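Local structure of probable serine protease HTRA3 (Homo sapiens, 2P3W) at residues Pro17-Val20 / Asp21-Ala25; Ser71-Gln74 / Glu75-Thr79. The protein is probably a serine protease, with a PDZ domain that recognises the C-terminal ends of peptides. All blocks are in the same frame, centred on the assembly; numbering follows the deposited sequence.

Interactions 1 and 2 are each a local contact within one helix, of the 17-26 helix and the 70-79 helix respectively, and both belong to the same PDZ domain. They do not touch: their centres are 25 Å apart and their nearest atoms about 13 Å. Interaction 1 is a surface contact, with Leu19 its one buried residue and charged Asp21, Glu22 and Lys24 turned outward. Interaction 2 is partly buried, with Leu73, Ala76 and Val77 set inward and Gln74 hydrogen-bonded to Arg110 of the second subunit. Each pairs a leucine with an aliphatic residue four positions on, but interaction 1 packs beside Tyr38, whereas interaction 2 borders the peptide site.

Interaction 1: Pro17-Val20 / Asp21-Ala25; sequences PSLV and DELKA
The carboxylate of Glu22 has Leu19 over one face: the methyl CD1 of Leu19 sits 4.2 Å from OE1 of Glu22, well above the plane of the group and not at its edge. Asp21 also meets its partner through a face. The carbonyl oxygen of Pro17 lies over the carboxylate, 3.3 Å from OD1 of Asp21; as both are acceptors, this is proximity and not a bond. With CG beside its own backbone N (chi1 -76°), the Asp21 side chain is folded back toward the start of the helix, which puts it over that carbonyl.

The backbone beneath is regular alpha-helix, part of the 17-26 helix that joins antiparallel strands 10-14 and 37-42 of the PDZ domain. Asp21 N donates to Pro17 O at 3.0 Å, and Leu23 N reaches Leu19 O almost straight (N-H...O 170°), while the bond from Glu22 N to Ser18 O is weak. Lys24 N gives the shortest of the set, 2.8 Å to Val20 O.

On the apolar side Leu19 and Leu23 cross at a slant, Leu19 CD1 meeting Leu23 CD2 at 4.1 Å, and both leucines also touch Tyr38 of strand 37-42. Val20 and Lys24 run alongside each other in the same direction. CG1 of Val20, anti to its backbone N (chi1 174°), touches CE of Lys24 at 4.1 Å, so the lysine meets the valine through its aliphatic chain. Just upstream, Thr16 OG1 takes a hydrogen bond from Leu19 N.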
ATOM      1  N   PRO A  17       0.452   0.758  23.977  1.00 22.76           N
ATOM      2  CA  PRO A  17       0.422   1.920  24.872  1.00 23.85           C
ATOM      3  C   PRO A  17       1.106   3.152  24.274  1.00 25.58           C
ATOM      4  O   PRO A  17       0.609   4.268  24.440  1.00 24.36           O
ATOM      5  CB  PRO A  17       1.175   1.429  26.108  1.00 24.83           C
ATOM      6  CG  PRO A  17       1.002  -0.040  26.088  1.00 24.51           C
ATOM      7  CD  PRO A  17       0.958  -0.449  24.654  1.00 25.03           C
ATOM      8  N   SER A  18       2.217   2.936  23.564  1.00 23.78           N
ATOM      9  CA  SER A  18       2.956   4.012  22.903  1.00 27.18           C
ATOM     10  C   SER A  18       2.075   4.757  21.908  1.00 28.15           C
ATOM     11  O   SER A  18       1.972   5.989  21.946  1.00 31.95           O
ATOM     12  CB  SER A  18       4.176   3.441  22.173  1.00 30.63           C
ATOM     13  OG  SER A  18       5.045   2.810  23.095  1.00 38.11           O
ATOM     14  N   LEU A  19       1.439   3.994  21.024  1.00 27.58           N
ATOM     15  CA  LEU A  19       0.516   4.549  20.056  1.00 24.03           C
ATOM     16  C   LEU A  19      -0.686   5.218  20.743  1.00 22.80           C
ATOM     17  O   LEU A  19      -1.119   6.292  20.326  1.00 29.01           O
ATOM     18  CB  LEU A  19       0.082   3.447  19.060  1.00 26.25           C
ATOM     19  CG  LEU A  19      -0.737   3.832  17.834  1.00 25.28           C
ATOM     20  CD1 LEU A  19      -0.257   5.129  17.217  1.00 26.64           C
ATOM     21  CD2 LEU A  19      -0.710   2.712  16.813  1.00 23.85           C
ATOM     22  N   VAL A  20      -1.216   4.615  21.806  1.00 21.59           N
ATOM     23  CA  VAL A  20      -2.401   5.188  22.483  1.00 28.14           C
ATOM     24  C   VAL A  20      -2.081   6.593  23.004  1.00 31.82           C
ATOM     25  O   VAL A  20      -2.921   7.498  22.915  1.00 27.26           O
ATOM     26  CB  VAL A  20      -2.932   4.293  23.654  1.00 31.11           C
ATOM     27  CG1 VAL A  20      -4.061   5.000  24.422  1.00 32.66           C
ATOM     28  CG2 VAL A  20      -3.410   2.930  23.142  1.00 33.67           C
ATOM     29  N   ASP A  21      -0.866   6.771  23.530  1.00 34.50           N
ATOM     30  CA  ASP A  21      -0.406   8.085  23.994  1.00 36.39           C
ATOM     31  C   ASP A  21      -0.405   9.149  22.896  1.00 37.07           C
ATOM     32  O   ASP A  21      -0.833  10.279  23.138  1.00 38.40           O
ATOM     33  CB  ASP A  21       0.999   7.996  24.615  1.00 39.77           C
ATOM     34  CG  ASP A  21       0.988   7.387  25.996  1.00 40.48           C
ATOM     35  OD1 ASP A  21      -0.045   6.799  26.391  1.00 43.83           O
ATOM     36  OD2 ASP A  21       2.014   7.502  26.692  1.00 44.47           O
ATOM     37  N   GLU A  22       0.081   8.799  21.707  1.00 40.70           N
ATOM     38  CA  GLU A  22       0.078   9.741  20.579  1.00 39.77           C
ATOM     39  C   GLU A  22      -1.345  10.109  20.195  1.00 38.49           C
ATOM     40  O   GLU A  22      -1.665  11.281  19.990  1.00 31.45           O
ATOM     41  CB  GLU A  22       0.747   9.148  19.345  1.00 39.94           C
ATOM     42  CG  GLU A  22       2.170   8.730  19.532  1.00 40.77           C
ATOM     43  CD  GLU A  22       2.789   8.287  18.231  1.00 43.72           C
ATOM     44  OE1 GLU A  22       2.183   8.555  17.171  1.00 44.66           O
ATOM     45  OE2 GLU A  22       3.881   7.673  18.258  1.00 50.90           O
ATOM     46  N   LEU A  23      -2.195   9.091  20.096  1.00 38.87           N
ATOM     47  CA  LEU A  23      -3.587   9.304  19.712  1.00 38.65           C
ATOM     48  C   LEU A  23      -4.326  10.161  20.735  1.00 36.84           C
ATOM     49  O   LEU A  23      -5.125  11.013  20.352  1.00 37.32           O
ATOM     50  CB  LEU A  23      -4.305   7.964  19.519  1.00 37.47           C
ATOM     51  CG  LEU A  23      -3.700   7.024  18.472  1.00 37.32           C
ATOM     52  CD1 LEU A  23      -4.608   5.838  18.259  1.00 36.18           C
ATOM     53  CD2 LEU A  23      -3.447   7.745  17.159  1.00 38.88           C
ATOM     54  N   LYS A  24      -4.055   9.942  22.024  1.00 38.41           N
ATOM     55  CA  LYS A  24      -4.633  10.789  23.086  1.00 41.92           C
ATOM     56  C   LYS A  24      -4.200  12.243  22.927  1.00 42.44           C
ATOM     57  O   LYS A  24      -5.013  13.152  23.086  1.00 43.68           O
ATOM     58  CB  LYS A  24      -4.266  10.289  24.494  1.00 42.17           C
ATOM     59  CG  LYS A  24      -5.093   9.089  24.965  1.00 43.89           C
ATOM     60  CD  LYS A  24      -5.216   9.012  26.491  1.00 44.03           C
ATOM     61  CE  LYS A  24      -5.929   7.725  26.927  1.00 43.66           C
ATOM     62  NZ  LYS A  24      -6.574   7.846  28.260  1.00 44.51           N
ATOM     63  N   ALA A  25      -2.926  12.451  22.605  1.00 42.55           N
ATOM     64  CA  ALA A  25      -2.370  13.799  22.453  1.00 44.55           C
ATOM     65  C   ALA A  25      -3.080  14.589  21.350  1.00 45.24           C
ATOM     66  O   ALA A  25      -3.375  15.774  21.519  1.00 44.52           O
ATOM     67  CB  ALA A  25      -0.870  13.725  22.164  1.00 44.97           C
TER

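Interaction 2: Ser71-Gln74 / Glu75-Thr79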
ATOM      1  N   SER A  71      -1.119  -9.442  13.198  1.00 18.42           N
ATOM      2  CA  SER A  71      -1.015 -10.800  12.640  1.00 16.15           C
ATOM      3  C   SER A  71      -2.372 -11.504  12.552  1.00 15.50           C
ATOM      4  O   SER A  71      -2.598 -12.350  11.653  1.00 20.01           O
ATOM      5  CB  SER A  71      -0.042 -11.644  13.467  1.00 21.97           C
ATOM      6  OG  SER A  71      -0.515 -11.840  14.796  1.00 24.57           O
ATOM      7  N   GLU A  72      -3.274 -11.178  13.481  1.00 16.27           N
ATOM      8  CA  GLU A  72      -4.604 -11.789  13.496  1.00 19.64           C
ATOM      9  C   GLU A  72      -5.419 -11.281  12.325  1.00 18.45           C
ATOM     10  O   GLU A  72      -6.174 -12.038  11.724  1.00 19.55           O
ATOM     11  CB  GLU A  72      -5.340 -11.479  14.803  1.00 16.98           C
ATOM     12  CG  GLU A  72      -4.671 -12.078  16.030  1.00 24.29           C
ATOM     13  CD  GLU A  72      -5.212 -11.541  17.337  1.00 23.52           C
ATOM     14  OE1 GLU A  72      -5.724 -10.411  17.382  1.00 24.36           O
ATOM     15  OE2 GLU A  72      -5.096 -12.259  18.343  1.00 27.91           O
ATOM     16  N   LEU A  73      -5.276 -10.001  11.976  1.00 17.74           N
ATOM     17  CA  LEU A  73      -6.031  -9.464  10.840  1.00 19.38           C
ATOM     18  C   LEU A  73      -5.446 -10.007   9.522  1.00 17.01           C
ATOM     19  O   LEU A  73      -6.172 -10.370   8.578  1.00 16.48           O
ATOM     20  CB  LEU A  73      -6.040  -7.939  10.850  1.00 17.76           C
ATOM     21  CG  LEU A  73      -6.846  -7.298   9.709  1.00 16.29           C
ATOM     22  CD1 LEU A  73      -8.329  -7.767   9.665  1.00 20.68           C
ATOM     23  CD2 LEU A  73      -6.729  -5.792   9.873  1.00 21.68           C
ATOM     24  N   GLN A  74      -4.128 -10.053   9.444  1.00 17.81           N
ATOM     25  CA  GLN A  74      -3.476 -10.712   8.301  1.00 19.01           C
ATOM     26  C   GLN A  74      -4.053 -12.127   8.077  1.00 18.06           C
ATOM     27  O   GLN A  74      -4.382 -12.505   6.944  1.00 18.06           O
ATOM     28  CB  GLN A  74      -1.967 -10.791   8.531  1.00 19.94           C
ATOM     29  CG  GLN A  74      -1.216 -11.187   7.282  1.00 27.03           C
ATOM     30  CD  GLN A  74       0.268 -11.358   7.505  1.00 31.71           C
ATOM     31  OE1 GLN A  74       0.833 -10.838   8.476  1.00 41.81           O
ATOM     32  NE2 GLN A  74       0.918 -12.105   6.608  1.00 32.14           N
ATOM     33  N   GLU A  75      -4.194 -12.906   9.145  1.00 19.91           N
ATOM     34  CA  GLU A  75      -4.707 -14.274   9.029  1.00 17.43           C
ATOM     35  C   GLU A  75      -6.175 -14.266   8.564  1.00 17.72           C
ATOM     36  O   GLU A  75      -6.582 -15.083   7.738  1.00 17.75           O
ATOM     37  CB  GLU A  75      -4.556 -15.028  10.359  1.00 20.83           C
ATOM     38  CG  GLU A  75      -5.188 -16.422  10.424  1.00 30.13           C
ATOM     39  CD  GLU A  75      -4.373 -17.508   9.757  1.00 38.93           C
ATOM     40  OE1 GLU A  75      -3.578 -17.207   8.834  1.00 42.97           O
ATOM     41  OE2 GLU A  75      -4.528 -18.688  10.180  1.00 47.88           O
ATOM     42  N   ALA A  76      -6.975 -13.351   9.099  1.00 17.20           N
ATOM     43  CA  ALA A  76      -8.385 -13.232   8.650  1.00 18.05           C
ATOM     44  C   ALA A  76      -8.514 -12.875   7.172  1.00 16.81           C
ATOM     45  O   ALA A  76      -9.324 -13.460   6.451  1.00 16.48           O
ATOM     46  CB  ALA A  76      -9.127 -12.252   9.489  1.00 17.69           C
ATOM     47  N   VAL A  77      -7.716 -11.924   6.706  1.00 15.87           N
ATOM     48  CA  VAL A  77      -7.695 -11.557   5.286  1.00 16.32           C
ATOM     49  C   VAL A  77      -7.324 -12.745   4.387  1.00 16.60           C
ATOM     50  O   VAL A  77      -7.834 -12.896   3.292  1.00 18.86           O
ATOM     51  CB  VAL A  77      -6.734 -10.381   5.052  1.00 17.55           C
ATOM     52  CG1 VAL A  77      -6.561 -10.101   3.628  1.00 16.79           C
ATOM     53  CG2 VAL A  77      -7.255  -9.146   5.753  1.00 18.46           C
ATOM     54  N   LEU A  78      -6.451 -13.588   4.885  1.00 18.14           N
ATOM     55  CA  LEU A  78      -5.973 -14.750   4.143  1.00 21.40           C
ATOM     56  C   LEU A  78      -7.002 -15.852   4.098  1.00 22.39           C
ATOM     57  O   LEU A  78      -6.997 -16.659   3.159  1.00 23.91           O
ATOM     58  CB  LEU A  78      -4.703 -15.264   4.834  1.00 20.45           C
ATOM     59  CG  LEU A  78      -3.940 -16.435   4.224  1.00 25.86           C
ATOM     60  CD1 LEU A  78      -3.466 -16.126   2.785  1.00 26.12           C
ATOM     61  CD2 LEU A  78      -2.770 -16.803   5.129  1.00 28.93           C
ATOM     62  N   THR A  79      -7.874 -15.913   5.106  1.00 19.27           N
ATOM     63  CA  THR A  79      -8.700 -17.102   5.315  1.00 16.87           C
ATOM     64  C   THR A  79     -10.227 -16.948   5.208  1.00 19.52           C
ATOM     65  O   THR A  79     -10.927 -17.942   4.933  1.00 22.81           O
ATOM     66  CB  THR A  79      -8.356 -17.780   6.678  1.00 23.06           C
ATOM     67  OG1 THR A  79      -8.664 -16.902   7.759  1.00 32.02           O
ATOM     68  CG2 THR A  79      -6.889 -18.130   6.752  1.00 20.51           C
TER
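Leu73 and Val77 make the apolar side-chain contact of this helix, one turn apart: CD1 of Leu73 comes to 4.3 Å from CG2 of Val77. That valine methyl stands beside its own backbone N, the other branch being anti to it (chi1 173°), and this turns CG2 back over the preceding turn, 3.3 Å from Leu73 O.

Between 71-74 and 75-79 each backbone N-H donates to the carbonyl four residues earlier; at the end of the helix Thr79 N turns to Ala76 O, three residues back. Val77 N to Leu73 O, at 2.9 Å, is nearly linear (172°), whereas Leu78 N meets Gln74 O at a more bent 143°. In the last turn, Thr79 OG1 donates to Glu75 O at 2.8 Å from above the carbonyl plane.

Near the start of the helix, Glu72 OE1 accepts from the backbone N of both Val68 and Asp69, and Ser71 OG bonds to Asp69 OD1. Gln74 reaches outward on an extended chain, and its OE1 takes a hydrogen bond from Arg110 NE of the second subunit.

Leu73 rests on Ile10 and Met12 of strand 10-14, and Val77 packs against Val112 of the second subunit, consistent with the PDZ groove between helix and strand receiving that chain's engineered C-terminal sequence.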